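Local coordinates for protein polyprenyl synthetase (Zymomonas mobilis subsp. mobilis, PDB 4KKM) that probably joins isopentenyl diphosphate to allylic diphosphates with the help of divalent metal ions, building farnesyl or longer prenyl diphosphates, at residues B[182-185]-B[186-190]; B[199-202]-B[203-207]; B[227-230]-B[231-235]; B[287-290]-B[291-295]. All blocks are in the same frame, centred on the assembly; numbering follows the deposited sequence. Where two conformers were deposited one is given.

Contact 1. Residues B[182-185]-B[186-190]; sequences AIDL and AAETS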
ATOM      1  N   ALA B 182       1.701  15.335   0.040  1.00 25.97           N
ATOM      2  CA  ALA B 182       0.659  16.183   0.615  1.00 27.20           C
ATOM      3  C   ALA B 182       1.157  17.602   0.856  1.00 29.91           C
ATOM      4  O   ALA B 182       0.434  18.557   0.593  1.00 28.15           O
ATOM      5  CB  ALA B 182       0.130  15.586   1.912  1.00 26.52           C
ATOM      6  N   ILE B 183       2.375  17.740   1.380  1.00 27.70           N
ATOM      7  CA  ILE B 183       2.947  19.068   1.603  1.00 26.40           C
ATOM      8  C   ILE B 183       3.095  19.800   0.271  1.00 27.06           C
ATOM      9  O   ILE B 183       2.799  20.991   0.169  1.00 27.22           O
ATOM     10  CB  ILE B 183       4.308  19.008   2.332  1.00 25.08           C
ATOM     11  CG1 ILE B 183       4.127  18.414   3.727  1.00 25.56           C
ATOM     12  CG2 ILE B 183       4.928  20.405   2.436  1.00 28.00           C
ATOM     13  CD1 ILE B 183       5.421  18.203   4.480  1.00 28.37           C
ATOM     14  N   ASP B 184       3.516  19.074  -0.759  1.00 25.46           N
ATOM     15  CA  ASP B 184       3.661  19.666  -2.086  1.00 28.74           C
ATOM     16  C   ASP B 184       2.303  20.127  -2.610  1.00 28.98           C
ATOM     17  O   ASP B 184       2.160  21.243  -3.120  1.00 30.40           O
ATOM     18  CB  ASP B 184       4.291  18.662  -3.054  1.00 33.44           C
ATOM     19  CG  ASP B 184       5.133  19.331  -4.125  1.00 40.42           C
ATOM     20  OD1 ASP B 184       5.510  20.510  -3.946  1.00 38.04           O
ATOM     21  OD2 ASP B 184       5.426  18.670  -5.143  1.00 45.53           O
ATOM     22  N   LEU B 185       1.299  19.269  -2.472  1.00 26.28           N
ATOM     23  CA  LEU B 185      -0.067  19.631  -2.854  1.00 24.57           C
ATOM     24  C   LEU B 185      -0.564  20.863  -2.090  1.00 28.01           C
ATOM     25  O   LEU B 185      -1.210  21.748  -2.664  1.00 32.02           O
ATOM     26  CB  LEU B 185      -1.004  18.442  -2.623  1.00 26.99           C
ATOM     27  CG  LEU B 185      -2.499  18.670  -2.864  1.00 31.22           C
ATOM     28  CD1 LEU B 185      -2.761  18.975  -4.324  1.00 35.10           C
ATOM     29  CD2 LEU B 185      -3.302  17.453  -2.416  1.00 29.38           C
ATOM     30  N   ALA B 186      -0.255  20.927  -0.798  1.00 24.21           N
ATOM     31  CA  ALA B 186      -0.621  22.089   0.005  1.00 29.04           C
ATOM     32  C   ALA B 186       0.048  23.364  -0.514  1.00 32.14           C
ATOM     33  O   ALA B 186      -0.567  24.429  -0.548  1.00 30.15           O
ATOM     34  CB  ALA B 186      -0.257  21.860   1.458  1.00 31.57           C
ATOM     35  N   ALA B 187       1.309  23.251  -0.921  1.00 27.89           N
ATOM     36  CA  ALA B 187       2.034  24.398  -1.464  1.00 29.44           C
ATOM     37  C   ALA B 187       1.385  24.889  -2.750  1.00 28.60           C
ATOM     38  O   ALA B 187       1.255  26.093  -2.980  1.00 28.48           O
ATOM     39  CB  ALA B 187       3.499  24.031  -1.721  1.00 26.55           C
ATOM     40  N   GLU B 188       0.982  23.946  -3.592  1.00 31.11           N
ATOM     41  CA  GLU B 188       0.445  24.276  -4.905  1.00 35.98           C
ATOM     42  C   GLU B 188      -0.951  24.881  -4.829  1.00 36.03           C
ATOM     43  O   GLU B 188      -1.358  25.623  -5.721  1.00 40.09           O
ATOM     44  CB  GLU B 188       0.466  23.037  -5.808  1.00 38.08           C
ATOM     45  CG  GLU B 188       1.882  22.558  -6.105  1.00 39.76           C
ATOM     46  CD  GLU B 188       1.922  21.259  -6.886  1.00 53.23           C
ATOM     47  OE1 GLU B 188       0.925  20.504  -6.837  1.00 50.06           O
ATOM     48  OE2 GLU B 188       2.948  21.001  -7.554  1.00 54.72           O
ATOM     49  N   THR B 189      -1.670  24.584  -3.750  1.00 33.02           N
ATOM     50  CA  THR B 189      -3.042  25.066  -3.604  1.00 29.54           C
ATOM     51  C   THR B 189      -3.173  26.135  -2.526  1.00 37.66           C
ATOM     52  O   THR B 189      -4.268  26.385  -2.020  1.00 41.85           O
ATOM     53  CB  THR B 189      -4.017  23.907  -3.319  1.00 33.33           C
ATOM     54  OG1 THR B 189      -3.630  23.236  -2.114  1.00 32.21           O
ATOM     55  CG2 THR B 189      -3.994  22.903  -4.465  1.00 33.11           C
ATOM     56  N   SER B 190      -2.052  26.767  -2.181  1.00 28.44           N
ATOM     57  CA  SER B 190      -2.062  27.900  -1.262  1.00 29.67           C
ATOM     58  C   SER B 190      -1.369  29.112  -1.879  1.00 37.91           C
ATOM     59  O   SER B 190      -0.473  28.967  -2.707  1.00 40.36           O
ATOM     60  CB  SER B 190      -1.371  27.531   0.052  1.00 31.84           C
ATOM     61  OG  SER B 190      -1.177  28.683   0.861  1.00 35.55           O
TER
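Ala186 follows Leu185 in the last turns of helix 177-188, one of the helices of the all-alpha isoprenoid synthase fold, and its N-H reaches back to Ala182 O over 2.8 Å. Its methyl, CB, lies 3.4 Å from Ile183 O and is packed by Pro52 of the second subunit. Ala187 N repeats the helical bond to Ile183 O at 2.9 Å. Glu188 N closes the last full turn on Asp184 O, 3.0 Å away. The Glu188 side chain, with CG anti to its own carbonyl carbon (chi1 -65°), runs back along the helix, so that CG passes 3.3 Å from Asp184 O. Its OE2 then stands 4.2 Å from Asp184 OD2, the two carboxylate planes turned 33° apart. Lys271 bridges both acids, on Asp184 OD1 and Glu188 OE2, which probably eases their mutual repulsion; Asp184 also lies close to the bound calcium ion held by Asp108 and Asp114. Thr189 leaves helical geometry, and its backbone N makes just a weak bond to Leu185 O. The hydroxyl supplies the better grip: placed between the backbone N and the carbonyl carbon (chi1 59°), Thr189 OG1 donates to Leu185 O at 2.9 Å, while Thr189 CG2 touches Leu185 CD1 at 4.1 Å.

Contact 2. Residues B[199-202]-B[203-207]; sequences ITRL and QQLKT
Thr200 and Gln204 meet one turn apart by backbone and side chain together. Gln204 N donates to Thr200 O at 3.0 Å in a nearly straight bond (171°), and the Gln204 chain, extended beyond CG, folds back so that CG sits 3.2 Å from that same oxygen and NE2 comes to the Thr200 methyl. This methyl, CG2, stands anti to the backbone N; the rotation turns Thr200 OG1 the other way, where it is hydrogen-bonded to Leu196 O, one turn earlier. Next to them Gln203 N reaches Ile199 O at 3.0 Å, and Leu205 N is bound to Arg201 O. Leu202 O takes two donors, Lys206 N at 2.8 Å and, weakly, Leu205 N. All this belongs to most of helix 196-206, up to its C-terminal end, which in this isoprenoid synthase fold lies against helix 177-188 and leads directly into helix 208-221. Thr207 interrupts the helical phi/psi at that junction. Its backbone N still bonds to Gln203 O, and its OG1 receives Gln203 NE2 at 3.3 Å, nearly in the plane of the amide, so the bent Gln203 side chain spans the last turn. Lys206 runs beside Leu202, pointing the same way, with CB 3.9 Å from Leu202 CD1. Beyond this apolar contact Lys206 NZ comes to 3.2 Å from Asp184 OD2 of helix 177-188, a salt bridge between the two helices, and the Lys206 side chain lies about 5 Å from the bound calcium ion.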
ATOM      1  N   ILE B 199      10.015  23.591   3.120  1.00 26.80           N
ATOM      2  CA  ILE B 199      10.357  22.892   1.886  1.00 23.07           C
ATOM      3  C   ILE B 199      11.485  21.897   2.139  1.00 25.78           C
ATOM      4  O   ILE B 199      11.688  20.967   1.365  1.00 30.73           O
ATOM      5  CB  ILE B 199      10.722  23.843   0.718  1.00 31.36           C
ATOM      6  CG1 ILE B 199      12.043  24.554   0.992  1.00 33.45           C
ATOM      7  CG2 ILE B 199       9.584  24.849   0.447  1.00 36.82           C
ATOM      8  CD1 ILE B 199      12.649  25.202  -0.243  1.00 38.17           C
ATOM      9  N   THR B 200      12.208  22.095   3.233  1.00 28.96           N
ATOM     10  CA  THR B 200      13.202  21.119   3.646  1.00 28.68           C
ATOM     11  C   THR B 200      12.487  19.864   4.141  1.00 30.23           C
ATOM     12  O   THR B 200      12.844  18.750   3.758  1.00 24.99           O
ATOM     13  CB  THR B 200      14.154  21.684   4.718  1.00 30.23           C
ATOM     14  OG1 THR B 200      14.896  22.780   4.161  1.00 27.02           O
ATOM     15  CG2 THR B 200      15.135  20.615   5.179  1.00 31.28           C
ATOM     16  N   ARG B 201      11.467  20.044   4.979  1.00 29.14           N
ATOM     17  CA  ARG B 201      10.672  18.903   5.423  1.00 29.75           C
ATOM     18  C   ARG B 201       9.986  18.262   4.232  1.00 26.87           C
ATOM     19  O   ARG B 201       9.878  17.040   4.153  1.00 26.17           O
ATOM     20  CB  ARG B 201       9.613  19.303   6.453  1.00 30.17           C
ATOM     21  CG  ARG B 201       8.856  18.097   7.024  1.00 32.27           C
ATOM     22  CD  ARG B 201       7.600  18.494   7.792  1.00 46.97           C
ATOM     23  NE  ARG B 201       7.885  19.163   9.061  1.00 55.95           N
ATOM     24  CZ  ARG B 201       8.207  18.533  10.187  1.00 60.44           C
ATOM     25  NH1 ARG B 201       8.305  17.209  10.203  1.00 61.19           N
ATOM     26  NH2 ARG B 201       8.443  19.223  11.296  1.00 61.10           N
ATOM     27  N   LEU B 202       9.502  19.094   3.314  1.00 23.64           N
ATOM     28  CA  LEU B 202       8.884  18.591   2.089  1.00 24.54           C
ATOM     29  C   LEU B 202       9.805  17.613   1.347  1.00 26.15           C
ATOM     30  O   LEU B 202       9.391  16.497   1.006  1.00 24.68           O
ATOM     31  CB  LEU B 202       8.472  19.757   1.187  1.00 25.24           C
ATOM     32  CG  LEU B 202       8.176  19.557  -0.305  1.00 34.16           C
ATOM     33  CD1 LEU B 202       7.227  18.419  -0.556  1.00 36.13           C
ATOM     34  CD2 LEU B 202       7.593  20.849  -0.877  1.00 35.28           C
ATOM     35  N   GLN B 203      11.046  18.025   1.102  1.00 23.65           N
ATOM     36  CA  GLN B 203      12.005  17.148   0.426  1.00 26.25           C
ATOM     37  C   GLN B 203      12.280  15.883   1.228  1.00 24.09           C
ATOM     38  O   GLN B 203      12.272  14.788   0.673  1.00 27.51           O
ATOM     39  CB  GLN B 203      13.323  17.877   0.138  1.00 31.78           C
ATOM     40  CG  GLN B 203      14.373  17.020  -0.582  1.00 34.34           C
ATOM     41  CD  GLN B 203      15.181  16.135   0.363  1.00 36.92           C
ATOM     42  OE1 GLN B 203      15.656  16.592   1.403  1.00 32.23           O
ATOM     43  NE2 GLN B 203      15.322  14.857   0.008  1.00 34.30           N
ATOM     44  N   GLN B 204      12.553  16.040   2.523  1.00 25.61           N
ATOM     45  CA  GLN B 204      12.850  14.896   3.391  1.00 26.46           C
ATOM     46  C   GLN B 204      11.790  13.802   3.267  1.00 26.24           C
ATOM     47  O   GLN B 204      12.102  12.607   3.267  1.00 26.77           O
ATOM     48  CB  GLN B 204      12.958  15.331   4.853  1.00 25.77           C
ATOM     49  CG  GLN B 204      14.178  16.175   5.186  1.00 31.41           C
ATOM     50  CD  GLN B 204      14.093  16.793   6.578  1.00 40.17           C
ATOM     51  OE1 GLN B 204      13.020  16.828   7.194  1.00 37.56           O
ATOM     52  NE2 GLN B 204      15.227  17.279   7.079  1.00 37.03           N
ATOM     53  N   LEU B 205      10.533  14.216   3.152  1.00 24.26           N
ATOM     54  CA  LEU B 205       9.437  13.264   3.032  1.00 21.60           C
ATOM     55  C   LEU B 205       9.178  12.815   1.592  1.00 28.10           C
ATOM     56  O   LEU B 205       9.083  11.614   1.318  1.00 26.81           O
ATOM     57  CB  LEU B 205       8.150  13.838   3.635  1.00 23.07           C
ATOM     58  CG  LEU B 205       8.164  14.168   5.129  1.00 33.85           C
ATOM     59  CD1 LEU B 205       6.813  14.720   5.566  1.00 32.99           C
ATOM     60  CD2 LEU B 205       8.546  12.942   5.954  1.00 32.46           C
ATOM     61  N   LYS B 206       9.058  13.777   0.681  1.00 25.16           N
ATOM     62  CA  LYS B 206       8.638  13.489  -0.691  1.00 23.79           C
ATOM     63  C   LYS B 206       9.607  12.607  -1.472  1.00 25.99           C
ATOM     64  O   LYS B 206       9.180  11.739  -2.234  1.00 25.43           O
ATOM     65  CB  LYS B 206       8.383  14.776  -1.476  1.00 25.70           C
ATOM     66  CG  LYS B 206       7.801  14.527  -2.864  1.00 30.38           C
ATOM     67  CD  LYS B 206       7.403  15.825  -3.553  1.00 41.52           C
ATOM     68  CE  LYS B 206       7.055  15.595  -5.025  1.00 50.73           C
ATOM     69  NZ  LYS B 206       7.726  16.581  -5.922  1.00 54.71           N
ATOM     70  N   THR B 207      10.906  12.845  -1.303  1.00 24.51           N
ATOM     71  CA  THR B 207      11.915  12.015  -1.965  1.00 26.19           C
ATOM     72  C   THR B 207      12.922  11.407  -0.985  1.00 29.55           C
ATOM     73  O   THR B 207      13.447  10.319  -1.229  1.00 27.26           O
ATOM     74  CB  THR B 207      12.694  12.798  -3.043  1.00 29.77           C
ATOM     75  OG1 THR B 207      13.331  13.929  -2.443  1.00 30.54           O
ATOM     76  CG2 THR B 207      11.767  13.274  -4.153  1.00 31.46           C
TER

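Contact 3. Residues B[227-230]-B[231-235]; sequences DIRD and RLKAY
Backbone bonds tie Asp227 to Arg231, Ile228 to Leu232, Arg229 to Lys233 and Asp230 to Ala234 in an unbroken i to i+4 series; the last, Ala234 N to Asp230 O, spans 2.8 Å. The apolar contact is Ile228 with Leu232, which lie alongside each other and point the same way. Ile228 CG2 meets Leu232 CD1 at 4.1 Å, and Leu232 CG rests 3.3 Å from Ile228 O; farther out Leu232 packs on Leu215 and Ala219 of helix 208-221.

The charged groups spread over the outer faces. Arg229 is modelled in two conformations, so its contacts are less certain; in one it bends at chi3 (77°) and brings the edge of its guanidinium to the aliphatic part of Lys233, NH1 lying 3.9 Å from CD in the guanidinium plane. Arg229 NH1 and Lys233 NZ are then 4.6 Å apart; Glu216 probably eases this closeness, through a salt bridge to Lys233 and a weak, long pairing with Arg229. With the same caution, Asp230 OD1 is 4.0 Å from Arg229 NH1, well out of the guanidinium plane, so charge alone links them; Asp230 OD2 turns to Lys226. Arg231 extends past Asp227 O toward His297 O, which its NH1 binds. Such a split between apolar and charged stripes is characteristic of an amphipathic helix, here the N-terminal part of helix 226-253 at the surface of the isoprenoid synthase fold.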
ATOM      1  N   ASP B 227      25.480   2.458  14.337  1.00 39.42           N
ATOM      2  CA  ASP B 227      26.436   3.438  13.828  1.00 44.60           C
ATOM      3  C   ASP B 227      26.536   3.394  12.301  1.00 39.68           C
ATOM      4  O   ASP B 227      26.567   4.434  11.644  1.00 36.90           O
ATOM      5  CB  ASP B 227      27.813   3.229  14.465  1.00 51.57           C
ATOM      6  CG  ASP B 227      27.830   3.582  15.942  1.00 65.31           C
ATOM      7  OD1 ASP B 227      26.741   3.818  16.510  1.00 69.67           O
ATOM      8  OD2 ASP B 227      28.928   3.619  16.538  1.00 69.21           O
ATOM      9  N   ILE B 228      26.576   2.188  11.744  1.00 36.64           N
ATOM     10  CA  ILE B 228      26.646   2.013  10.298  1.00 33.95           C
ATOM     11  C   ILE B 228      25.314   2.383   9.640  1.00 35.28           C
ATOM     12  O   ILE B 228      25.284   2.994   8.569  1.00 31.24           O
ATOM     13  CB  ILE B 228      27.043   0.562   9.929  1.00 36.66           C
ATOM     14  CG1 ILE B 228      28.483   0.276  10.368  1.00 41.31           C
ATOM     15  CG2 ILE B 228      26.888   0.317   8.434  1.00 32.69           C
ATOM     16  CD1 ILE B 228      29.501   1.148   9.685  1.00 41.80           C
ATOM     17  N   ARG B 229      24.210   2.017  10.283  1.00 33.72           N
ATOM     18  CA  ARG B 229      22.901   2.367   9.756  0.52 33.75           C
ATOM     19  C   ARG B 229      22.740   3.880   9.670  1.00 32.08           C
ATOM     20  O   ARG B 229      22.252   4.399   8.664  1.00 27.74           O
ATOM     21  CB  ARG B 229      21.771   1.762  10.590  0.52 34.96           C
ATOM     22  CG  ARG B 229      20.417   2.336  10.221  0.52 36.69           C
ATOM     23  CD  ARG B 229      19.258   1.406  10.532  0.52 44.23           C
ATOM     24  NE  ARG B 229      18.901   1.364  11.946  0.52 52.12           N
ATOM     25  CZ  ARG B 229      18.372   2.378  12.625  0.52 54.31           C
ATOM     26  NH1 ARG B 229      18.154   3.545  12.032  0.52 55.88           N
ATOM     27  NH2 ARG B 229      18.070   2.227  13.907  0.52 54.65           N
ATOM     28  N   ASP B 230      23.174   4.580  10.715  1.00 30.13           N
ATOM     29  CA  ASP B 230      23.080   6.032  10.760  1.00 33.29           C
ATOM     30  C   ASP B 230      23.931   6.720   9.688  1.00 32.11           C
ATOM     31  O   ASP B 230      23.489   7.683   9.072  1.00 30.74           O
ATOM     32  CB  ASP B 230      23.443   6.556  12.152  1.00 36.90           C
ATOM     33  CG  ASP B 230      22.347   6.309  13.168  1.00 40.01           C
ATOM     34  OD1 ASP B 230      21.211   5.995  12.757  1.00 42.83           O
ATOM     35  OD2 ASP B 230      22.619   6.433  14.380  1.00 42.08           O
ATOM     36  N   ARG B 231      25.149   6.230   9.476  1.00 27.44           N
ATOM     37  CA  ARG B 231      25.998   6.759   8.413  1.00 27.70           C
ATOM     38  C   ARG B 231      25.326   6.627   7.045  1.00 29.15           C
ATOM     39  O   ARG B 231      25.334   7.565   6.241  1.00 30.26           O
ATOM     40  CB  ARG B 231      27.344   6.040   8.387  1.00 29.51           C
ATOM     41  CG  ARG B 231      28.300   6.447   9.493  1.00 35.37           C
ATOM     42  CD  ARG B 231      29.587   5.650   9.394  1.00 39.82           C
ATOM     43  NE  ARG B 231      30.609   6.157  10.302  1.00 43.69           N
ATOM     44  CZ  ARG B 231      31.449   7.146  10.007  1.00 43.90           C
ATOM     45  NH1 ARG B 231      31.396   7.740   8.822  1.00 34.75           N
ATOM     46  NH2 ARG B 231      32.345   7.534  10.900  1.00 48.91           N
ATOM     47  N   LEU B 232      24.752   5.458   6.788  1.00 25.61           N
ATOM     48  CA  LEU B 232      24.062   5.213   5.524  1.00 21.72           C
ATOM     49  C   LEU B 232      22.816   6.090   5.375  1.00 24.10           C
ATOM     50  O   LEU B 232      22.573   6.653   4.311  1.00 24.71           O
ATOM     51  CB  LEU B 232      23.711   3.727   5.381  1.00 22.61           C
ATOM     52  CG  LEU B 232      24.950   2.825   5.324  1.00 30.21           C
ATOM     53  CD1 LEU B 232      24.574   1.353   5.208  1.00 28.78           C
ATOM     54  CD2 LEU B 232      25.845   3.248   4.176  1.00 32.96           C
ATOM     55  N   LYS B 233      22.028   6.221   6.435  1.00 26.23           N
ATOM     56  CA  LYS B 233      20.856   7.094   6.356  1.00 25.35           C
ATOM     57  C   LYS B 233      21.262   8.560   6.181  1.00 26.21           C
ATOM     58  O   LYS B 233      20.566   9.334   5.521  1.00 25.98           O
ATOM     59  CB  LYS B 233      19.934   6.906   7.566  1.00 29.77           C
ATOM     60  CG  LYS B 233      19.251   5.539   7.602  1.00 35.24           C
ATOM     61  CD  LYS B 233      18.120   5.491   8.622  1.00 38.63           C
ATOM     62  CE  LYS B 233      16.834   6.088   8.053  1.00 42.82           C
ATOM     63  NZ  LYS B 233      15.688   5.925   8.994  1.00 50.61           N
ATOM     64  N   ALA B 234      22.400   8.932   6.756  1.00 25.21           N
ATOM     65  CA  ALA B 234      22.926  10.284   6.596  1.00 23.74           C
ATOM     66  C   ALA B 234      23.346  10.544   5.146  1.00 27.18           C
ATOM     67  O   ALA B 234      23.168  11.645   4.625  1.00 27.07           O
ATOM     68  CB  ALA B 234      24.107  10.514   7.549  1.00 26.75           C
ATOM     69  N   TYR B 235      23.921   9.530   4.502  1.00 27.63           N
ATOM     70  CA  TYR B 235      24.258   9.629   3.084  1.00 29.61           C
ATOM     71  C   TYR B 235      22.996   9.878   2.269  1.00 27.83           C
ATOM     72  O   TYR B 235      22.979  10.736   1.384  1.00 28.89           O
ATOM     73  CB  TYR B 235      24.960   8.355   2.605  1.00 31.28           C
ATOM     74  CG  TYR B 235      25.039   8.181   1.094  1.00 28.83           C
ATOM     75  CD1 TYR B 235      23.963   7.657   0.375  1.00 26.12           C
ATOM     76  CD2 TYR B 235      26.201   8.502   0.392  1.00 25.94           C
ATOM     77  CE1 TYR B 235      24.028   7.480  -0.998  1.00 28.70           C
ATOM     78  CE2 TYR B 235      26.274   8.329  -0.993  1.00 27.81           C
ATOM     79  CZ  TYR B 235      25.179   7.813  -1.680  1.00 30.18           C
ATOM     80  OH  TYR B 235      25.226   7.625  -3.047  1.00 31.85           O
TER

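Contact 4. Residues B[287-290]-B[291-295]; sequences AQAL and VDQAI
Leu290 and Gln293 are brought together by similar first torsions, chi1 -77° and -72°, each placing CG anti to the carbonyl carbon and beside the backbone N. The two side chains slant across one another, and Leu290 CD2 comes within 3.7 Å of Gln293 OE1, a van der Waals touch between a methyl and an amide oxygen. The other end of that amide, Gln293 NE2, lies 3.9 Å from Ala289 CB, placing the amide beside the Ala289 methyl. On the way there Gln293 CG skims Ala289 O at 3.2 Å, the carbonyl that also accepts Gln293 N at 2.8 Å. This is helix 280-296, an amphipathic helix of the isoprenoid synthase fold: Leu290 and Ala294 face helix 226-253, packing on Leu241 and Ile239, while Gln288 and Asp292 lie at the solvent side. Val291 N is shared between two acceptors, Ala287 O at 3.2 Å and, weakly, Gln288 O. Asp292 N makes the straighter bond to Gln288 O (168°). Val291 CG2 settles 3.4 Å from Ala287 O, and the small Ala294 puts its CB 3.3 Å from Leu290 O.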
ATOM      1  N   ALA B 287      24.422  22.363  -2.978  1.00 35.17           N
ATOM      2  CA  ALA B 287      24.305  21.079  -3.670  1.00 37.30           C
ATOM      3  C   ALA B 287      25.664  20.388  -3.710  1.00 39.29           C
ATOM      4  O   ALA B 287      25.779  19.193  -3.441  1.00 38.39           O
ATOM      5  CB  ALA B 287      23.768  21.274  -5.085  1.00 35.15           C
ATOM      6  N   GLN B 288      26.695  21.156  -4.031  1.00 39.77           N
ATOM      7  CA  GLN B 288      28.048  20.623  -4.106  1.00 41.27           C
ATOM      8  C   GLN B 288      28.555  20.164  -2.741  1.00 43.05           C
ATOM      9  O   GLN B 288      29.121  19.073  -2.615  1.00 38.66           O
ATOM     10  CB  GLN B 288      28.994  21.672  -4.684  1.00 47.91           C
ATOM     11  CG  GLN B 288      30.297  21.094  -5.182  1.00 56.86           C
ATOM     12  CD  GLN B 288      30.082  19.963  -6.167  1.00 65.62           C
ATOM     13  OE1 GLN B 288      29.407  20.127  -7.189  1.00 67.72           O
ATOM     14  NE2 GLN B 288      30.647  18.798  -5.861  1.00 68.67           N
ATOM     15  N   ALA B 289      28.351  21.005  -1.728  1.00 37.81           N
ATOM     16  CA  ALA B 289      28.775  20.683  -0.365  1.00 40.00           C
ATOM     17  C   ALA B 289      28.083  19.422   0.141  1.00 38.49           C
ATOM     18  O   ALA B 289      28.693  18.600   0.824  1.00 36.43           O
ATOM     19  CB  ALA B 289      28.503  21.852   0.572  1.00 41.37           C
ATOM     20  N   LEU B 290      26.810  19.272  -0.214  1.00 31.63           N
ATOM     21  CA  LEU B 290      26.018  18.118   0.204  1.00 33.58           C
ATOM     22  C   LEU B 290      26.548  16.814  -0.379  1.00 35.32           C
ATOM     23  O   LEU B 290      26.492  15.762   0.267  1.00 36.51           O
ATOM     24  CB  LEU B 290      24.554  18.321  -0.185  1.00 33.65           C
ATOM     25  CG  LEU B 290      23.800  19.280   0.733  1.00 35.11           C
ATOM     26  CD1 LEU B 290      22.570  19.818   0.035  1.00 31.25           C
ATOM     27  CD2 LEU B 290      23.429  18.570   2.028  1.00 38.97           C
ATOM     28  N   VAL B 291      27.066  16.885  -1.599  1.00 33.16           N
ATOM     29  CA  VAL B 291      27.677  15.721  -2.225  1.00 34.59           C
ATOM     30  C   VAL B 291      28.929  15.312  -1.455  1.00 34.59           C
ATOM     31  O   VAL B 291      29.121  14.137  -1.141  1.00 34.08           O
ATOM     32  CB  VAL B 291      28.033  15.992  -3.706  1.00 41.99           C
ATOM     33  CG1 VAL B 291      28.948  14.901  -4.241  1.00 42.75           C
ATOM     34  CG2 VAL B 291      26.761  16.104  -4.546  1.00 46.23           C
ATOM     35  N   ASP B 292      29.775  16.289  -1.142  1.00 34.18           N
ATOM     36  CA  ASP B 292      30.959  16.031  -0.328  1.00 36.60           C
ATOM     37  C   ASP B 292      30.573  15.451   1.032  1.00 32.84           C
ATOM     38  O   ASP B 292      31.177  14.489   1.502  1.00 36.93           O
ATOM     39  CB  ASP B 292      31.774  17.315  -0.141  1.00 42.85           C
ATOM     40  CG  ASP B 292      32.426  17.785  -1.428  1.00 53.66           C
ATOM     41  OD1 ASP B 292      32.657  16.943  -2.321  1.00 56.68           O
ATOM     42  OD2 ASP B 292      32.713  18.995  -1.543  1.00 60.13           O
ATOM     43  N   GLN B 293      29.561  16.046   1.656  1.00 34.56           N
ATOM     44  CA  GLN B 293      29.068  15.575   2.944  1.00 33.66           C
ATOM     45  C   GLN B 293      28.543  14.142   2.865  1.00 34.41           C
ATOM     46  O   GLN B 293      28.821  13.326   3.744  1.00 31.81           O
ATOM     47  CB  GLN B 293      27.990  16.520   3.486  1.00 32.52           C
ATOM     48  CG  GLN B 293      28.549  17.852   3.973  1.00 43.34           C
ATOM     49  CD  GLN B 293      27.478  18.908   4.159  1.00 51.51           C
ATOM     50  OE1 GLN B 293      26.319  18.594   4.414  1.00 53.87           O
ATOM     51  NE2 GLN B 293      27.864  20.169   4.021  1.00 58.00           N
ATOM     52  N   ALA B 294      27.788  13.841   1.811  1.00 30.77           N
ATOM     53  CA  ALA B 294      27.259  12.496   1.609  1.00 29.35           C
ATOM     54  C   ALA B 294      28.397  11.484   1.554  1.00 33.24           C
ATOM     55  O   ALA B 294      28.358  10.434   2.206  1.00 33.75           O
ATOM     56  CB  ALA B 294      26.411  12.434   0.325  1.00 26.16           C
ATOM     57  N   ILE B 295      29.426  11.814   0.789  1.00 33.18           N
ATOM     58  CA  ILE B 295      30.541  10.900   0.593  1.00 36.12           C
ATOM     59  C   ILE B 295      31.333  10.699   1.888  1.00 37.92           C
ATOM     60  O   ILE B 295      31.761   9.583   2.191  1.00 37.56           O
ATOM     61  CB  ILE B 295      31.438  11.366  -0.576  1.00 38.10           C
ATOM     62  CG1 ILE B 295      30.720  11.112  -1.905  1.00 39.64           C
ATOM     63  CG2 ILE B 295      32.795  10.664  -0.548  1.00 40.91           C
ATOM     64  CD1 ILE B 295      31.386  11.759  -3.103  1.00 41.49           C
TER

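In the fold
All four contacts are single-helix turns of one isoprenoid synthase domain, but their surroundings differ. Contacts 1 and 2, both partly buried, lie on consecutive helices that touch: Ile183 packs on Leu202 and Leu205, next to the Asp184-Lys206 salt bridge. Both border the calcium site and the second subunit, and both include a threonine where helical geometry breaks; its hydroxyl bonds a helix carbonyl in contact 1 and a glutamine amide in contact 2. Contacts 3 and 4 lie within continuous helices, away from metal and subunit interface, and meet where Tyr235 packs on the backbone of Ala294. Contact 3 is the surface one, rich in charges. Contact 4 has a buried apolar side and amides instead of ion pairs.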